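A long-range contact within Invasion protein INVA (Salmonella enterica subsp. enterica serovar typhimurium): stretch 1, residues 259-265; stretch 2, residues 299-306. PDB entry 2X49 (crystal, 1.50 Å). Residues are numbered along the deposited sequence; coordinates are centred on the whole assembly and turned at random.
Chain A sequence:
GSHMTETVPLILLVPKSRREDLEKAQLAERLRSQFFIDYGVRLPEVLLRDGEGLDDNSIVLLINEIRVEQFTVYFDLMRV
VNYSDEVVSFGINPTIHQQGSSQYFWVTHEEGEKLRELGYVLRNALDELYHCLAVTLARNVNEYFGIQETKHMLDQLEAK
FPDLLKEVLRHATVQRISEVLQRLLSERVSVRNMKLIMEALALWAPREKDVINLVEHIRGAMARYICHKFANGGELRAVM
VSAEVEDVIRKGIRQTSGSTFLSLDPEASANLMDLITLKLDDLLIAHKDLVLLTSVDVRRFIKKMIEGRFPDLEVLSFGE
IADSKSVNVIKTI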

ATOM      1  N   SER A 259     -15.716   6.463 -19.851  1.00 23.69           N
ATOM      2  CA  SER A 259     -14.427   6.019 -19.305  1.00 23.48           C
ATOM      3  C   SER A 259     -13.431   5.694 -20.371  1.00 22.67           C
ATOM      4  O   SER A 259     -13.722   5.403 -21.534  1.00 23.45           O
ATOM      5  CB  SER A 259     -14.551   4.791 -18.398  1.00 24.04           C
ATOM      6  OG  SER A 259     -14.799   5.178 -17.055  1.00 26.64           O
ATOM      7  N   THR A 260     -12.214   5.748 -19.896  1.00 20.69           N
ATOM      8  CA  THR A 260     -11.072   5.297 -20.641  1.00 19.40           C
ATOM      9  C   THR A 260     -10.737   3.926 -20.097  1.00 18.80           C
ATOM     10  O   THR A 260     -10.638   3.719 -18.877  1.00 19.09           O
ATOM     11  CB  THR A 260      -9.896   6.266 -20.449  1.00 19.39           C
ATOM     12  OG1 THR A 260     -10.291   7.570 -20.872  1.00 20.12           O
ATOM     13  CG2 THR A 260      -8.704   5.823 -21.247  1.00 18.49           C
ATOM     14  N   PHE A 261     -10.574   2.982 -21.010  1.00 17.03           N
ATOM     15  CA  PHE A 261     -10.248   1.618 -20.620  1.00 16.67           C
ATOM     16  C   PHE A 261      -9.200   0.984 -21.484  1.00 15.55           C
ATOM     17  O   PHE A 261      -8.926   1.403 -22.608  1.00 14.64           O
ATOM     18  CB  PHE A 261     -11.512   0.745 -20.532  1.00 16.17           C
ATOM     19  CG  PHE A 261     -12.224   0.536 -21.836  1.00 15.60           C
ATOM     20  CD1 PHE A 261     -11.912  -0.537 -22.658  1.00 17.10           C
ATOM     21  CD2 PHE A 261     -13.250   1.375 -22.216  1.00 17.43           C
ATOM     22  CE1 PHE A 261     -12.593  -0.743 -23.863  1.00 15.35           C
ATOM     23  CE2 PHE A 261     -13.941   1.176 -23.421  1.00 16.57           C
ATOM     24  CZ  PHE A 261     -13.616   0.100 -24.234  1.00 17.58           C
ATOM     25  N   LEU A 262      -8.610  -0.037 -20.884  1.00 15.66           N
ATOM     26  CA  LEU A 262      -7.572  -0.866 -21.487  1.00 15.52           C
ATOM     27  C   LEU A 262      -8.209  -2.070 -22.122  1.00 15.80           C
ATOM     28  O   LEU A 262      -8.916  -2.829 -21.475  1.00 17.02           O
ATOM     29  CB  LEU A 262      -6.557  -1.347 -20.467  1.00 15.78           C
ATOM     30  CG  LEU A 262      -5.374  -2.133 -21.017  1.00 16.62           C
ATOM     31  CD1 LEU A 262      -4.500  -1.277 -21.939  1.00 16.81           C
ATOM     32  CD2 LEU A 262      -4.523  -2.660 -19.848  1.00 19.48           C
ATOM     33  N   SER A 263      -7.921  -2.227 -23.399  1.00 15.16           N
ATOM     34  CA  SER A 263      -8.500  -3.331 -24.199  1.00 14.64           C
ATOM     35  C   SER A 263      -7.415  -4.132 -24.923  1.00 15.18           C
ATOM     36  O   SER A 263      -7.002  -3.797 -26.023  1.00 14.79           O
ATOM     37  CB  SER A 263      -9.541  -2.759 -25.170  1.00 14.44           C
ATOM     38  OG  SER A 263     -10.195  -3.773 -25.917  1.00 14.16           O
ATOM     39  N   LEU A 264      -6.997  -5.208 -24.265  1.00 15.07           N
ATOM     40  CA  LEU A 264      -5.960  -6.121 -24.771  1.00 16.19           C
ATOM     41  C   LEU A 264      -6.539  -7.499 -24.950  1.00 16.11           C
ATOM     42  O   LEU A 264      -7.304  -7.952 -24.102  1.00 16.09           O
ATOM     43  CB  LEU A 264      -4.769  -6.208 -23.827  1.00 17.75           C
ATOM     44  CG  LEU A 264      -3.811  -5.012 -23.760  1.00 19.95           C
ATOM     45  CD1 LEU A 264      -2.742  -5.376 -22.726  1.00 21.69           C
ATOM     46  CD2 LEU A 264      -3.219  -4.702 -25.106  1.00 21.97           C
ATOM     47  N   ASP A 265      -6.137  -8.157 -26.030  1.00 16.41           N
ATOM     48  CA  ASP A 265      -6.551  -9.564 -26.249  1.00 17.00           C
ATOM     49  C   ASP A 265      -6.175 -10.401 -25.002  1.00 16.14           C
ATOM     50  O   ASP A 265      -5.135 -10.181 -24.388  1.00 15.99           O
ATOM     51  CB  ASP A 265      -5.938 -10.138 -27.555  1.00 17.26           C
ATOM     52  CG  ASP A 265      -6.351 -11.582 -27.831  1.00 20.05           C
ATOM     53  OD1 ASP A 265      -7.341 -11.809 -28.581  1.00 22.23           O
ATOM     54  OD2 ASP A 265      -5.666 -12.496 -27.301  1.00 25.38           O
ATOM     55  N   ARG A 299      -0.035   4.744 -15.946  1.00 14.12           N
ATOM     56  CA  ARG A 299       0.066   4.344 -14.508  1.00 14.20           C
ATOM     57  C   ARG A 299      -1.134   3.512 -14.008  1.00 15.52           C
ATOM     58  O   ARG A 299      -0.969   2.377 -13.541  1.00 15.57           O
ATOM     59  CB  ARG A 299       0.238   5.570 -13.577  1.00 15.38           C
ATOM     60  CG  ARG A 299       0.649   5.227 -12.122  1.00 15.85           C
ATOM     61  CD  ARG A 299       0.090   6.175 -11.123  1.00 13.33           C
ATOM     62  NE  ARG A 299      -1.359   6.133 -10.969  1.00 16.08           N
ATOM     63  CZ  ARG A 299      -2.054   5.263 -10.249  1.00 16.45           C
ATOM     64  NH1 ARG A 299      -1.428   4.313  -9.552  1.00 18.52           N
ATOM     65  NH2 ARG A 299      -3.386   5.331 -10.227  1.00 16.48           N
ATOM     66  N   ARG A 300      -2.332   4.068 -14.172  1.00 15.76           N
ATOM     67  CA  ARG A 300      -3.511   3.439 -13.573  1.00 15.86           C
ATOM     68  C   ARG A 300      -3.833   2.113 -14.245  1.00 15.77           C
ATOM     69  O   ARG A 300      -4.394   1.180 -13.618  1.00 17.90           O
ATOM     70  CB  ARG A 300      -4.728   4.372 -13.581  1.00 15.48           C
ATOM     71  CG  ARG A 300      -5.277   4.738 -14.923  1.00 16.95           C
ATOM     72  CD  ARG A 300      -6.121   5.993 -14.736  1.00 17.94           C
ATOM     73  NE  ARG A 300      -6.773   6.424 -15.966  1.00 18.63           N
ATOM     74  CZ  ARG A 300      -6.209   7.225 -16.870  1.00 21.99           C
ATOM     75  NH1 ARG A 300      -4.995   7.706 -16.673  1.00 20.24           N
ATOM     76  NH2 ARG A 300      -6.882   7.568 -17.977  1.00 22.77           N
ATOM     77  N   PHE A 301      -3.480   2.006 -15.524  1.00 14.80           N
ATOM     78  CA  PHE A 301      -3.767   0.785 -16.309  1.00 14.34           C
ATOM     79  C   PHE A 301      -2.827  -0.345 -15.952  1.00 14.44           C
ATOM     80  O   PHE A 301      -3.220  -1.516 -15.915  1.00 15.87           O
ATOM     81  CB  PHE A 301      -3.745   1.064 -17.816  1.00 14.63           C
ATOM     82  CG  PHE A 301      -4.726   2.144 -18.197  1.00 14.61           C
ATOM     83  CD1 PHE A 301      -6.093   1.884 -18.178  1.00 17.58           C
ATOM     84  CD2 PHE A 301      -4.296   3.449 -18.491  1.00 19.58           C
ATOM     85  CE1 PHE A 301      -7.025   2.896 -18.493  1.00 19.05           C
ATOM     86  CE2 PHE A 301      -5.230   4.458 -18.799  1.00 20.68           C
ATOM     87  CZ  PHE A 301      -6.585   4.168 -18.805  1.00 19.07           C
ATOM     88  N   ILE A 302      -1.573   0.026 -15.755  1.00 16.39           N
ATOM     89  CA  ILE A 302      -0.569  -0.937 -15.301  1.00 15.92           C
ATOM     90  C   ILE A 302      -0.956  -1.478 -13.923  1.00 16.11           C
ATOM     91  O   ILE A 302      -0.896  -2.683 -13.699  1.00 16.35           O
ATOM     92  CB  ILE A 302       0.847  -0.372 -15.324  1.00 16.12           C
ATOM     93  CG1 ILE A 302       1.254  -0.128 -16.768  1.00 19.98           C
ATOM     94  CG2 ILE A 302       1.841  -1.349 -14.651  1.00 16.12           C
ATOM     95  CD1 ILE A 302       2.501   0.767 -16.926  1.00 18.97           C
ATOM     96  N   LYS A 303      -1.384  -0.588 -13.041  1.00 15.81           N
ATOM     97  CA  LYS A 303      -1.841  -0.984 -11.678  1.00 16.23           C
ATOM     98  C   LYS A 303      -2.979  -2.008 -11.786  1.00 16.47           C
ATOM     99  O   LYS A 303      -2.892  -3.108 -11.241  1.00 16.65           O
ATOM    100  CB  LYS A 303      -2.200   0.193 -10.762  1.00 16.78           C
ATOM    101  CG  LYS A 303      -2.962  -0.209  -9.488  1.00 17.48           C
ATOM    102  CD  LYS A 303      -2.065  -0.890  -8.437  1.00 18.31           C
ATOM    103  CE  LYS A 303      -2.862  -1.338  -7.214  1.00 19.65           C
ATOM    104  NZ  LYS A 303      -2.113  -2.180  -6.272  1.00 22.14           N
ATOM    105  N   LYS A 304      -3.965  -1.715 -12.617  1.00 16.71           N
ATOM    106  CA  LYS A 304      -5.115  -2.633 -12.779  1.00 17.05           C
ATOM    107  C   LYS A 304      -4.700  -3.969 -13.348  1.00 16.48           C
ATOM    108  O   LYS A 304      -5.204  -5.032 -12.955  1.00 17.40           O
ATOM    109  CB  LYS A 304      -6.234  -2.011 -13.635  1.00 18.66           C
ATOM    110  CG  LYS A 304      -7.562  -2.801 -13.654  1.00 22.97           C
ATOM    111  CD  LYS A 304      -8.716  -1.963 -14.208  1.00 27.44           C
ATOM    112  CE  LYS A 304     -10.086  -2.480 -13.743  1.00 30.42           C
ATOM    113  NZ  LYS A 304     -10.833  -3.182 -14.837  1.00 31.10           N
ATOM    114  N   MET A 305      -3.732  -3.924 -14.250  1.00 16.67           N
ATOM    115  CA  MET A 305      -3.279  -5.132 -14.898  1.00 17.69           C
ATOM    116  C   MET A 305      -2.539  -6.089 -13.948  1.00 17.23           C
ATOM    117  O   MET A 305      -2.786  -7.301 -13.946  1.00 18.05           O
ATOM    118  CB  MET A 305      -2.440  -4.774 -16.136  1.00 18.61           C
ATOM    119  CG  MET A 305      -1.495  -5.814 -16.506  1.00 24.31           C
ATOM    120  SD  MET A 305      -1.346  -5.750 -18.290  1.00 31.14           S
ATOM    121  CE  MET A 305      -3.060  -6.036 -18.690  1.00 30.37           C
ATOM    122  N   ILE A 306      -1.699  -5.536 -13.097  1.00 17.69           N
ATOM    123  CA  ILE A 306      -0.770  -6.377 -12.292  1.00 17.63           C
ATOM    124  C   ILE A 306      -1.277  -6.746 -10.922  1.00 18.16           C
ATOM    125  O   ILE A 306      -0.713  -7.624 -10.263  1.00 18.67           O
ATOM    126  CB  ILE A 306       0.627  -5.715 -12.092  1.00 18.22           C
ATOM    127  CG1 ILE A 306       0.531  -4.525 -11.150  1.00 18.52           C
ATOM    128  CG2 ILE A 306       1.278  -5.424 -13.428  1.00 19.96           C
ATOM    129  CD1 ILE A 306       1.897  -3.950 -10.707  1.00 20.39           C
TER
HETATM  130  O   HOH W   1      -9.499   5.212 -17.116  1.00 36.40           O

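A helix that lies against an extended chain often offers it one stripe of side chains, set by residues about one turn apart, while the extended chain answers with alternate side chains. The contact between residues 259-265 and 299-306 of INVA is a compact example. At its centre stands Phe 301, which loses more surface to the opposing stretch than any other residue here. Its CA-to-CB bond points toward the other stretch, and with chi1 at -57° (m) the ring reaches along the segment from Thr 260 to Leu 262. Leu 262 CB lies 4.0 Å from Phe 301 CD1, the CA of Phe 261 is 4.1 Å from CE1 of the same ring, and the methyl CG2 of Thr 260 approaches Phe 301 CZ to 3.6 Å. All three neighbours meet the ring obliquely, and the contacts, all carbon to carbon, are of van der Waals kind.

One helical turn further on, Met 305 continues the apolar surface. Its terminal methyl CE sits 3.9 Å from Leu 262 CD2 and 4.1 Å from Leu 264 CD1, so a single flexible thioether side chain serves two leucines. The spacing follows from the backbones. In the extended chain Thr 260, Leu 262 and Leu 264 direct their CA-to-CB bonds toward the helix, whereas that of Phe 261 points away, leaving its backbone to touch the Phe 301 ring. On the helix, Phe 301 and Met 305 are four residues apart and therefore share a face; the hydrogen bond from Met 305 N to Phe 301 O (3.0 Å) belongs to the regular pattern that holds them there. Ile 302, by contrast, points its CA-to-CB bond away.

The two axes run at 45° to each other and come within 9.2 Å, a separation bridged by side chains. The CA atoms of Leu 262 and Phe 301, 6.6 Å apart, mark the register. No direct hydrogen bond joins the stretches, and the buried surface, 269 Å² summed over both sides, is modest.

Polarity enters at the Thr 260 end. The CA-to-CB bond of Arg 300 points sideways, but the end of its long side chain comes nearer to the other stretch, where NH2 lies 4.1 Å from Thr 260 CB, near the guanidinium plane. A water completes this edge: it donates to Thr 260 O at 2.6 Å and accepts from Arg 300 NE at 3.2 Å. The Thr 260 carbonyl and the arginine NE are thus each bonded to the same water, which links them without a direct hydrogen bond.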